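PDB 3I6I: putative leucoanthocyanidin reductase 1 from Vitis vinifera, which catalyses the NADPH-dependent reduction of leucoanthocyanidins to flavan-3-ols such as catechin, a step of flavonoid biosynthesis. Local coordinates for residues Tyr38-Pro43 / Glu73-Ile78; Gly67-Gln72 / Ser89-Glu94; Asp98-Val103 / Lys140-Gln145. All coordinates share one frame; numbering follows the deposited sequence.

Interaction 1 of 3, residues Tyr38-Pro43 / Glu73-Ile78. With NDP (NADPH dihydro-nicotinamide-adenine-dinucleotide phosphate), chain B.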
# COMPACT_ATOMS: atom_id res chain seq x y z
N TYR A 38 -2.06 14.34 12.20
CA TYR A 38 -0.86 15.15 12.09
C TYR A 38 -0.07 14.61 10.91
O TYR A 38 0.06 13.40 10.76
CB TYR A 38 0.01 15.04 13.35
CG TYR A 38 -0.59 15.66 14.60
CD1 TYR A 38 -0.11 16.85 15.12
CD2 TYR A 38 -1.68 15.05 15.21
CE1 TYR A 38 -0.67 17.41 16.25
CE2 TYR A 38 -2.26 15.60 16.31
CZ TYR A 38 -1.77 16.77 16.84
OH TYR A 38 -2.37 17.28 17.96
N ILE A 39 0.45 15.50 10.08
CA ILE A 39 1.09 15.12 8.83
C ILE A 39 2.53 15.58 8.87
O ILE A 39 2.79 16.78 9.02
CB ILE A 39 0.36 15.81 7.65
CG1 ILE A 39 -1.10 15.29 7.54
CG2 ILE A 39 1.13 15.66 6.34
CD1 ILE A 39 -1.23 13.82 7.40
N LEU A 40 3.47 14.64 8.72
CA LEU A 40 4.88 14.96 8.73
C LEU A 40 5.29 15.54 7.39
O LEU A 40 4.97 14.97 6.37
CB LEU A 40 5.71 13.71 9.04
CG LEU A 40 7.19 13.84 9.42
CD1 LEU A 40 7.37 14.76 10.66
CD2 LEU A 40 7.73 12.44 9.71
N ALA A 41 5.96 16.70 7.40
CA ALA A 41 6.40 17.39 6.19
C ALA A 41 7.91 17.60 6.22
O ALA A 41 8.47 17.99 7.24
CB ALA A 41 5.70 18.77 6.08
N ARG A 42 8.56 17.33 5.08
CA ARG A 42 9.96 17.69 4.86
C ARG A 42 10.06 19.20 4.85
O ARG A 42 9.29 19.86 4.14
CB ARG A 42 10.41 17.14 3.50
CG ARG A 42 11.87 17.34 3.13
CD ARG A 42 12.20 16.67 1.78
NE ARG A 42 11.80 15.26 1.73
CZ ARG A 42 12.54 14.22 2.15
NH1 ARG A 42 13.76 14.39 2.66
NH2 ARG A 42 12.05 12.99 2.06
N PRO A 43 10.98 19.77 5.63
CA PRO A 43 11.20 21.22 5.57
C PRO A 43 11.62 21.70 4.18
O PRO A 43 12.34 20.99 3.48
CB PRO A 43 12.36 21.44 6.54
CG PRO A 43 12.28 20.31 7.50
CD PRO A 43 11.77 19.14 6.71
N GLU A 73 16.16 11.47 17.21
CA GLU A 73 15.91 12.52 18.21
C GLU A 73 14.73 13.45 17.81
O GLU A 73 13.88 13.75 18.64
CB GLU A 73 17.17 13.33 18.52
CG GLU A 73 16.94 14.65 19.27
CD GLU A 73 18.22 15.50 19.50
OE1 GLU A 73 18.08 16.62 20.03
OE2 GLU A 73 19.34 15.07 19.15
N ALA A 74 14.70 13.90 16.55
CA ALA A 74 13.59 14.72 16.05
C ALA A 74 12.25 13.99 16.17
O ALA A 74 11.25 14.59 16.57
CB ALA A 74 13.83 15.13 14.56
N MET A 75 12.23 12.71 15.83
CA MET A 75 10.97 11.95 15.90
C MET A 75 10.52 11.75 17.33
O MET A 75 9.32 11.79 17.63
CB MET A 75 11.08 10.59 15.21
CG MET A 75 11.26 10.65 13.72
SD MET A 75 9.97 11.63 12.89
CE MET A 75 10.89 13.11 12.48
N GLU A 76 11.49 11.55 18.24
CA GLU A 76 11.13 11.40 19.65
C GLU A 76 10.43 12.68 20.12
O GLU A 76 9.39 12.63 20.80
CB GLU A 76 12.36 11.07 20.50
CG GLU A 76 12.96 9.71 20.24
CD GLU A 76 14.10 9.38 21.19
OE1 GLU A 76 14.20 10.03 22.26
OE2 GLU A 76 14.90 8.47 20.89
N LYS A 77 10.97 13.83 19.72
CA LYS A 77 10.42 15.11 20.16
C LYS A 77 8.99 15.31 19.68
O LYS A 77 8.13 15.70 20.44
CB LYS A 77 11.31 16.29 19.74
CG LYS A 77 12.49 16.55 20.69
N ILE A 78 8.75 15.03 18.41
CA ILE A 78 7.43 15.15 17.79
C ILE A 78 6.39 14.20 18.46
O ILE A 78 5.30 14.63 18.85
CB ILE A 78 7.54 14.82 16.29
CG1 ILE A 78 8.10 16.04 15.55
CG2 ILE A 78 6.20 14.36 15.73
CD1 ILE A 78 8.41 15.78 14.08
PA NDP B . 5.65 7.68 -2.55
O1A NDP B . 7.05 7.79 -3.11
O2A NDP B . 4.40 8.08 -3.54
O5B NDP B . 5.39 8.53 -1.21
C5B NDP B . 6.31 8.47 -0.17
C4B NDP B . 6.01 9.48 0.88
O4B NDP B . 7.06 9.21 1.88
C3B NDP B . 6.24 10.93 0.38
O3B NDP B . 5.32 11.86 1.01
C2B NDP B . 7.67 11.23 0.82
O2B NDP B . 7.83 12.63 1.03
C1B NDP B . 7.67 10.52 2.18
N9A NDP B . 8.99 10.26 2.76
C8A NDP B . 9.94 9.51 2.21
N7A NDP B . 10.99 9.46 3.04
C5A NDP B . 10.69 10.16 4.13
C6A NDP B . 11.38 10.46 5.31
N6A NDP B . 12.61 9.98 5.51
N1A NDP B . 10.78 11.23 6.24
C2A NDP B . 9.55 11.68 6.05
N3A NDP B . 8.84 11.41 4.94
C4A NDP B . 9.41 10.66 3.97
O3 NDP B . 5.42 6.16 -2.11
PN NDP B . 4.24 5.11 -2.52
O1N NDP B . 2.84 5.50 -2.24
O2N NDP B . 4.62 4.67 -3.98
O5D NDP B . 4.74 3.84 -1.59
C5D NDP B . 4.30 3.73 -0.23
C4D NDP B . 4.27 2.28 0.16
O4D NDP B . 3.17 1.73 -0.62
C3D NDP B . 5.51 1.49 -0.20
O3D NDP B . 5.70 0.49 0.79
C2D NDP B . 5.10 0.81 -1.50
O2D NDP B . 5.76 -0.43 -1.56
C1D NDP B . 3.61 0.56 -1.30
N1N NDP B . 2.76 0.63 -2.54
C2N NDP B . 1.74 -0.31 -2.80
C3N NDP B . 1.25 -0.46 -4.03
C7N NDP B . 0.12 -1.47 -4.29
O7N NDP B . -0.38 -2.12 -3.36
N7N NDP B . -0.33 -1.55 -5.53
C4N NDP B . 1.83 0.39 -5.17
C5N NDP B . 2.44 1.68 -4.65
C6N NDP B . 2.81 1.78 -3.38
P2B NDP B . 8.85 13.48 -0.00
O1X NDP B . 8.25 13.52 -1.36
O2X NDP B . 9.04 14.87 0.74
O3X NDP B . 10.23 12.71 0.02
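Leu40 meets Ile78 and Met75 through its two terminal methyls, one residue for each. From CB the side chain swings away from the backbone N (chi1 -166°), which sends CG and its branches from strand 37-41 across to helix 72-81. At the tip, Leu40 CD1 lies 3.7 Å from Ile78 CD1, and the two side chains run obliquely past one another. The second methyl, Leu40 CD2, faces sulfur: Met75 SD is 4.0 Å away. Met75 starts out along the helix flank, and bends at chi2 and chi3 bring its thioether end closer to the strand. Leu40 CD2 also comes within 4.2 Å of NDP C2A, placing the methyl between helix and adenine. All three residues are buried, and only 103 Å² is covered between the segments, in keeping with a contact made by methyl and thioether ends while the backbones stay apart: the nearest CA atoms, those of Leu40 and Ile78, are 9.4 Å from each other.

Strand 37-41 is the second strand of a Rossmann fold, whose parallel sheet has the order 3-2-1-4-5, and the helix packs on one face of that sheet. Ile78 also touches Leu14 on the central strand, while Met75 also reaches Leu102 of helix 99-109.

Just beyond the strand's end, Arg42 turns to the 2'-phosphate of the cofactor, consistent with a preference for NADPH over NADH, as in other Rossmann enzymes. Its CB and CD pass phosphate oxygen O2X, and a bend at chi3 (-53°) brings the guanidinium edge up to the phosphate, with P2B in the guanidinium plane. Arg42 NE donates to NDP O2X over 3.0 Å, nearly straight at 172°. Arg42 NH2 donates to NDP O3X at 2.7 Å along a more bent path.

Interaction 2 of 3, residues Gly67-Gln72 / Ser89-Glu94. With NDP (NADPH dihydro-nicotinamide-adenine-dinucleotide phosphate), chain B.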
# COMPACT_ATOMS: atom_id res chain seq x y z
N GLY A 67 9.57 17.40 9.94
CA GLY A 67 10.67 16.52 10.29
C GLY A 67 10.81 15.41 9.26
O GLY A 67 10.07 15.38 8.27
N LEU A 68 11.75 14.52 9.53
CA LEU A 68 12.10 13.41 8.65
C LEU A 68 12.24 12.18 9.55
O LEU A 68 12.85 12.27 10.62
CB LEU A 68 13.43 13.67 7.95
CG LEU A 68 13.47 14.72 6.83
CD1 LEU A 68 14.89 14.88 6.34
CD2 LEU A 68 12.54 14.32 5.69
N ILE A 69 11.70 11.05 9.10
CA ILE A 69 11.59 9.86 9.95
C ILE A 69 12.93 9.19 10.26
O ILE A 69 13.01 8.43 11.20
CB ILE A 69 10.57 8.79 9.44
CG1 ILE A 69 11.04 8.13 8.14
CG2 ILE A 69 9.17 9.40 9.33
CD1 ILE A 69 10.21 6.87 7.87
N ASN A 70 13.97 9.49 9.48
CA ASN A 70 15.34 8.97 9.75
C ASN A 70 16.13 9.72 10.86
O ASN A 70 17.29 9.38 11.17
CB ASN A 70 16.16 8.97 8.46
CG ASN A 70 16.09 10.29 7.72
OD1 ASN A 70 15.03 10.71 7.25
ND2 ASN A 70 17.16 10.96 7.66
N GLU A 71 15.51 10.74 11.45
CA GLU A 71 16.14 11.56 12.48
C GLU A 71 15.54 11.17 13.81
O GLU A 71 14.47 11.67 14.16
CB GLU A 71 15.82 13.02 12.20
CG GLU A 71 16.50 13.56 10.97
CD GLU A 71 16.16 15.02 10.72
OE1 GLU A 71 14.95 15.39 10.74
OE2 GLU A 71 17.10 15.78 10.50
N GLN A 72 16.18 10.26 14.53
CA GLN A 72 15.56 9.64 15.72
C GLN A 72 15.19 10.66 16.80
O GLN A 72 14.02 10.69 17.25
CB GLN A 72 16.47 8.58 16.33
CG GLN A 72 15.80 7.76 17.44
CD GLN A 72 16.72 6.77 18.13
OE1 GLN A 72 17.63 6.22 17.53
NE2 GLN A 72 16.46 6.51 19.41
N SER A 89 3.19 4.85 8.60
CA SER A 89 4.22 5.16 7.64
C SER A 89 3.82 4.66 6.26
O SER A 89 3.53 3.47 6.08
CB SER A 89 5.53 4.52 8.03
OG SER A 89 6.50 4.67 7.03
N THR A 90 3.81 5.59 5.31
CA THR A 90 3.52 5.27 3.88
C THR A 90 4.70 5.72 3.01
O THR A 90 4.54 6.11 1.84
CB THR A 90 2.19 5.94 3.42
OG1 THR A 90 2.29 7.36 3.52
CG2 THR A 90 0.95 5.45 4.26
N VAL A 91 5.90 5.63 3.55
CA VAL A 91 7.08 6.06 2.78
C VAL A 91 7.36 5.13 1.61
O VAL A 91 6.97 3.94 1.62
CB VAL A 91 8.38 6.21 3.69
CG1 VAL A 91 8.11 7.17 4.85
CG2 VAL A 91 8.92 4.87 4.20
N GLY A 92 8.04 5.66 0.61
CA GLY A 92 8.26 4.91 -0.62
C GLY A 92 9.28 3.79 -0.50
O GLY A 92 10.08 3.72 0.45
N GLY A 93 9.33 2.96 -1.54
CA GLY A 93 10.25 1.83 -1.60
C GLY A 93 11.71 2.13 -1.40
O GLY A 93 12.44 1.34 -0.81
N GLU A 94 12.16 3.28 -1.89
CA GLU A 94 13.52 3.76 -1.70
C GLU A 94 13.84 4.13 -0.24
O GLU A 94 15.00 4.20 0.12
CB GLU A 94 13.83 4.95 -2.65
CG GLU A 94 13.24 6.35 -2.26
CD GLU A 94 11.70 6.39 -2.17
OE1 GLU A 94 11.00 5.90 -3.11
OE2 GLU A 94 11.16 6.92 -1.16
PA NDP B . 5.65 7.68 -2.55
O1A NDP B . 7.05 7.79 -3.11
O2A NDP B . 4.40 8.08 -3.54
O5B NDP B . 5.39 8.53 -1.21
C5B NDP B . 6.31 8.47 -0.17
C4B NDP B . 6.01 9.48 0.88
O4B NDP B . 7.06 9.21 1.88
C3B NDP B . 6.24 10.93 0.38
O3B NDP B . 5.32 11.86 1.01
C2B NDP B . 7.67 11.23 0.82
O2B NDP B . 7.83 12.63 1.03
C1B NDP B . 7.67 10.52 2.18
N9A NDP B . 8.99 10.26 2.76
C8A NDP B . 9.94 9.51 2.21
N7A NDP B . 10.99 9.46 3.04
C5A NDP B . 10.69 10.16 4.13
C6A NDP B . 11.38 10.46 5.31
N6A NDP B . 12.61 9.98 5.51
N1A NDP B . 10.78 11.23 6.24
C2A NDP B . 9.55 11.68 6.05
N3A NDP B . 8.84 11.41 4.94
C4A NDP B . 9.41 10.66 3.97
O3 NDP B . 5.42 6.16 -2.11
PN NDP B . 4.24 5.11 -2.52
O1N NDP B . 2.84 5.50 -2.24
O2N NDP B . 4.62 4.67 -3.98
O5D NDP B . 4.74 3.84 -1.59
C5D NDP B . 4.30 3.73 -0.23
C4D NDP B . 4.27 2.28 0.16
O4D NDP B . 3.17 1.73 -0.62
C3D NDP B . 5.51 1.49 -0.20
O3D NDP B . 5.70 0.49 0.79
C2D NDP B . 5.10 0.81 -1.50
O2D NDP B . 5.76 -0.43 -1.56
C1D NDP B . 3.61 0.56 -1.30
N1N NDP B . 2.76 0.63 -2.54
C2N NDP B . 1.74 -0.31 -2.80
C3N NDP B . 1.25 -0.46 -4.03
C7N NDP B . 0.12 -1.47 -4.29
O7N NDP B . -0.38 -2.12 -3.36
N7N NDP B . -0.33 -1.55 -5.53
C4N NDP B . 1.83 0.39 -5.17
C5N NDP B . 2.44 1.68 -4.65
C6N NDP B . 2.81 1.78 -3.38
P2B NDP B . 8.85 13.48 -0.00
O1X NDP B . 8.25 13.52 -1.36
O2X NDP B . 9.04 14.87 0.74
O3X NDP B . 10.23 12.71 0.02
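Ile69 and Val91 reach toward each other tip to tip, Ile69 CD1 standing 3.7 Å from Val91 CG1. The adenosine half of the cofactor lies against both residues. Ile69 N donates to NDP N1A at 3.0 Å and 171°, an almost linear bond. The neighbouring Asn70 receives the exocyclic amine, with NDP N6A 3.1 Å from Asn70 OD1 in a more bent bond, 146° at the hydrogen. N1A and N6A are the pair that adenine uses in base pairing, so a backbone N-H and a side-chain carbonyl here read the base much as a partner base would. Ile69 CG1 sits in the crowded position between its own N and carbonyl carbon (chi1 68°), 3.6 Å from NDP N1A, and from there CD1 extends to Val91. Leu68 CD2 is likewise 3.6 Å from NDP N1A. Val91 in turn sets its CB against the ribose, 3.7 Å from NDP O4B.

Both segments are loops at the C-terminal ends of parallel strands, 63-66 and 86-89, where a Rossmann fold receives its dinucleotide. They lie in different halves of the sheet, on either side of the first strand, and the cofactor's adenosine spans between them. On the 89-94 side the chain passes close along the cofactor: Thr90 O is 3.2 Å from NDP C5D, and Gly92 N is 3.4 Å from NDP C5B.

Further out, Ile69 and Asn70 are the middle residues of a type I turn from Leu68 to Glu71, which probably helps to aim the Ile69 N-H and the Asn70 side chain, and Glu71 takes the N-cap position of the following helix. The other loop is fixed by polar bonds: Val91 O pairs with Ser118 OG, and Thr90 OG1 with Ala16 O.

Interaction 3 of 3, residues Asp98-Val103 / Lys140-Gln145. With NDP (NADPH dihydro-nicotinamide-adenine-dinucleotide phosphate), chain B.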
# COMPACT_ATOMS: atom_id res chain seq x y z
N ASP A 98 14.69 3.99 6.26
CA ASP A 98 14.52 5.25 7.00
C ASP A 98 13.60 5.03 8.19
O ASP A 98 13.55 5.83 9.13
CB ASP A 98 13.92 6.36 6.11
CG ASP A 98 14.89 6.89 5.03
OD1 ASP A 98 16.10 6.62 5.09
OD2 ASP A 98 14.39 7.63 4.13
N GLN A 99 12.82 3.95 8.15
CA GLN A 99 11.92 3.63 9.24
C GLN A 99 12.65 3.13 10.50
O GLN A 99 12.05 3.10 11.58
CB GLN A 99 10.90 2.60 8.79
CG GLN A 99 9.92 3.15 7.78
CD GLN A 99 8.98 2.11 7.26
OE1 GLN A 99 7.75 2.16 7.50
NE2 GLN A 99 9.54 1.12 6.58
N ILE A 100 13.91 2.73 10.37
CA ILE A 100 14.66 2.17 11.50
C ILE A 100 14.75 3.18 12.62
O ILE A 100 14.43 2.87 13.79
CB ILE A 100 16.04 1.67 11.09
CG1 ILE A 100 15.92 0.43 10.19
CG2 ILE A 100 16.89 1.32 12.33
CD1 ILE A 100 17.23 -0.11 9.76
N ALA A 101 15.15 4.41 12.29
CA ALA A 101 15.21 5.48 13.33
C ALA A 101 13.84 5.77 13.93
O ALA A 101 13.72 6.02 15.13
CB ALA A 101 15.83 6.76 12.78
N LEU A 102 12.79 5.75 13.11
CA LEU A 102 11.44 5.94 13.61
C LEU A 102 11.02 4.87 14.62
O LEU A 102 10.40 5.20 15.64
CB LEU A 102 10.41 5.96 12.46
CG LEU A 102 8.95 6.20 12.80
CD1 LEU A 102 8.69 7.48 13.58
CD2 LEU A 102 8.08 6.13 11.49
N VAL A 103 11.34 3.61 14.32
CA VAL A 103 11.07 2.50 15.25
C VAL A 103 11.86 2.71 16.55
O VAL A 103 11.29 2.61 17.63
CB VAL A 103 11.37 1.12 14.60
CG1 VAL A 103 11.24 -0.04 15.63
CG2 VAL A 103 10.45 0.87 13.38
N LYS A 140 11.67 -4.62 4.16
CA LYS A 140 10.39 -4.64 4.89
C LYS A 140 10.38 -5.68 6.01
O LYS A 140 9.87 -5.41 7.12
CB LYS A 140 9.22 -4.78 3.92
CG LYS A 140 9.01 -3.56 3.02
CD LYS A 140 7.72 -3.64 2.21
CE LYS A 140 7.53 -2.37 1.38
NZ LYS A 140 6.10 -2.25 0.91
N ARG A 141 10.98 -6.84 5.77
CA ARG A 141 11.07 -7.90 6.77
C ARG A 141 11.95 -7.48 7.94
O ARG A 141 11.64 -7.81 9.08
CB ARG A 141 11.68 -9.16 6.16
CG ARG A 141 10.76 -9.88 5.19
CD ARG A 141 11.51 -10.96 4.52
NE ARG A 141 10.77 -11.57 3.43
CZ ARG A 141 11.31 -12.30 2.47
NH1 ARG A 141 12.59 -12.57 2.46
NH2 ARG A 141 10.54 -12.79 1.52
N ARG A 142 13.02 -6.77 7.62
CA ARG A 142 13.96 -6.25 8.63
C ARG A 142 13.22 -5.23 9.51
O ARG A 142 13.34 -5.23 10.74
CB ARG A 142 15.20 -5.67 7.95
CG ARG A 142 16.41 -5.50 8.86
CD ARG A 142 16.52 -4.16 9.36
NE ARG A 142 17.81 -3.91 10.04
CZ ARG A 142 18.06 -4.06 11.35
NH1 ARG A 142 17.13 -4.54 12.20
NH2 ARG A 142 19.27 -3.74 11.80
N VAL A 143 12.42 -4.37 8.92
CA VAL A 143 11.62 -3.45 9.69
C VAL A 143 10.61 -4.20 10.59
O VAL A 143 10.47 -3.87 11.76
CB VAL A 143 10.94 -2.42 8.84
CG1 VAL A 143 9.89 -1.63 9.61
CG2 VAL A 143 12.00 -1.49 8.17
N ARG A 144 9.99 -5.24 10.07
CA ARG A 144 9.01 -5.99 10.90
C ARG A 144 9.72 -6.65 12.09
O ARG A 144 9.20 -6.63 13.22
CB ARG A 144 8.36 -7.11 10.10
CG ARG A 144 7.33 -6.74 9.06
CD ARG A 144 6.68 -7.98 8.51
NE ARG A 144 5.65 -7.66 7.53
CZ ARG A 144 4.70 -8.53 7.13
NH1 ARG A 144 4.65 -9.78 7.58
NH2 ARG A 144 3.82 -8.16 6.23
N GLN A 145 10.91 -7.21 11.83
CA GLN A 145 11.74 -7.87 12.88
C GLN A 145 12.04 -6.83 13.97
O GLN A 145 11.84 -7.10 15.16
CB GLN A 145 13.03 -8.50 12.31
CG GLN A 145 14.19 -8.75 13.32
CD GLN A 145 15.23 -7.58 13.37
OE1 GLN A 145 15.66 -7.10 12.31
NE2 GLN A 145 15.57 -7.09 14.60
PA NDP B . 5.65 7.68 -2.55
O1A NDP B . 7.05 7.79 -3.11
O2A NDP B . 4.40 8.08 -3.54
O5B NDP B . 5.39 8.53 -1.21
C5B NDP B . 6.31 8.47 -0.17
C4B NDP B . 6.01 9.48 0.88
O4B NDP B . 7.06 9.21 1.88
C3B NDP B . 6.24 10.93 0.38
O3B NDP B . 5.32 11.86 1.01
C2B NDP B . 7.67 11.23 0.82
O2B NDP B . 7.83 12.63 1.03
C1B NDP B . 7.67 10.52 2.18
N9A NDP B . 8.99 10.26 2.76
C8A NDP B . 9.94 9.51 2.21
N7A NDP B . 10.99 9.46 3.04
C5A NDP B . 10.69 10.16 4.13
C6A NDP B . 11.38 10.46 5.31
N6A NDP B . 12.61 9.98 5.51
N1A NDP B . 10.78 11.23 6.24
C2A NDP B . 9.55 11.68 6.05
N3A NDP B . 8.84 11.41 4.94
C4A NDP B . 9.41 10.66 3.97
O3 NDP B . 5.42 6.16 -2.11
PN NDP B . 4.24 5.11 -2.52
O1N NDP B . 2.84 5.50 -2.24
O2N NDP B . 4.62 4.67 -3.98
O5D NDP B . 4.74 3.84 -1.59
C5D NDP B . 4.30 3.73 -0.23
C4D NDP B . 4.27 2.28 0.16
O4D NDP B . 3.17 1.73 -0.62
C3D NDP B . 5.51 1.49 -0.20
O3D NDP B . 5.70 0.49 0.79
C2D NDP B . 5.10 0.81 -1.50
O2D NDP B . 5.76 -0.43 -1.56
C1D NDP B . 3.61 0.56 -1.30
N1N NDP B . 2.76 0.63 -2.54
C2N NDP B . 1.74 -0.31 -2.80
C3N NDP B . 1.25 -0.46 -4.03
C7N NDP B . 0.12 -1.47 -4.29
O7N NDP B . -0.38 -2.12 -3.36
N7N NDP B . -0.33 -1.55 -5.53
C4N NDP B . 1.83 0.39 -5.17
C5N NDP B . 2.44 1.68 -4.65
C6N NDP B . 2.81 1.78 -3.38
P2B NDP B . 8.85 13.48 -0.00
O1X NDP B . 8.25 13.52 -1.36
O2X NDP B . 9.04 14.87 0.74
O3X NDP B . 10.23 12.71 0.02
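The two closest approaches across this helix pair both set a methyl against a nitrogen: Gln99 NE2 lies 3.9 Å from Val143 CG2, and Ile100 CD1 is equally far, 3.9 Å, from Arg142 NE. Each pair of side chains crosses at about a right angle. The Ile100 methyl comes to the Arg142 guanidinium obliquely, aided by a kink at chi2 (-97°) that brings the end of the arginine nearer than its CB direction would suggest. Val143 gives up the most area here and points toward helix 99-109, both methyls near Gln99 NE2. The backbones come close, with the CA atoms of Ile100 and Val143 6.6 Å apart, and Val103 extends the packing along helix 133-149 to Leu146 and Val147. These two helices follow the fourth and fifth strands of the Rossmann sheet and pack side by side on the same face of it.

At the cofactor end both segments bind the cofactor. Asp98 OD2 accepts a hydrogen bond from NDP N6A at 3.3 Å, a fairly long one. Lys140, its chain extended beyond CG, brings NZ to the nicotinamide ribose diol, 2.8 Å from NDP O3D and 3.1 Å from NDP O2D. The forked grip resembles that of the conserved lysine of short-chain dehydrogenases.

The Gln99 amide finds its bonds away from the interface. Gln99 OE1 accepts from Ser118 N and pairs with Ser89 OG, and NE2 donates to Ile96 O, which fixes the amide's rotation. A buried amide satisfied in this way can present its nitrogen to valine methyls at little apparent cost.

Interactions 1 and 2 are buried; interaction 3 runs from a buried side at Gln99 and Val143 to an exposed edge at Arg142. All three belong to one Rossmann domain and touch the same NADPH. Interaction 1 joins a strand to a helix through apolar ends, interaction 2 joins two loops by one methyl pair, and interaction 3 joins two helices with methyls against nitrogens. Segment 67-72 runs into helix 72-81, which interaction 1 uses, and Leu40 of interaction 1 packs on Ile69 of interaction 2. Their cofactor chemistry differs with place: phosphate in interaction 1, adenine in interaction 2, adenine amine and nicotinamide ribose in interaction 3. N6A is thus shared by Asn70 and Asp98.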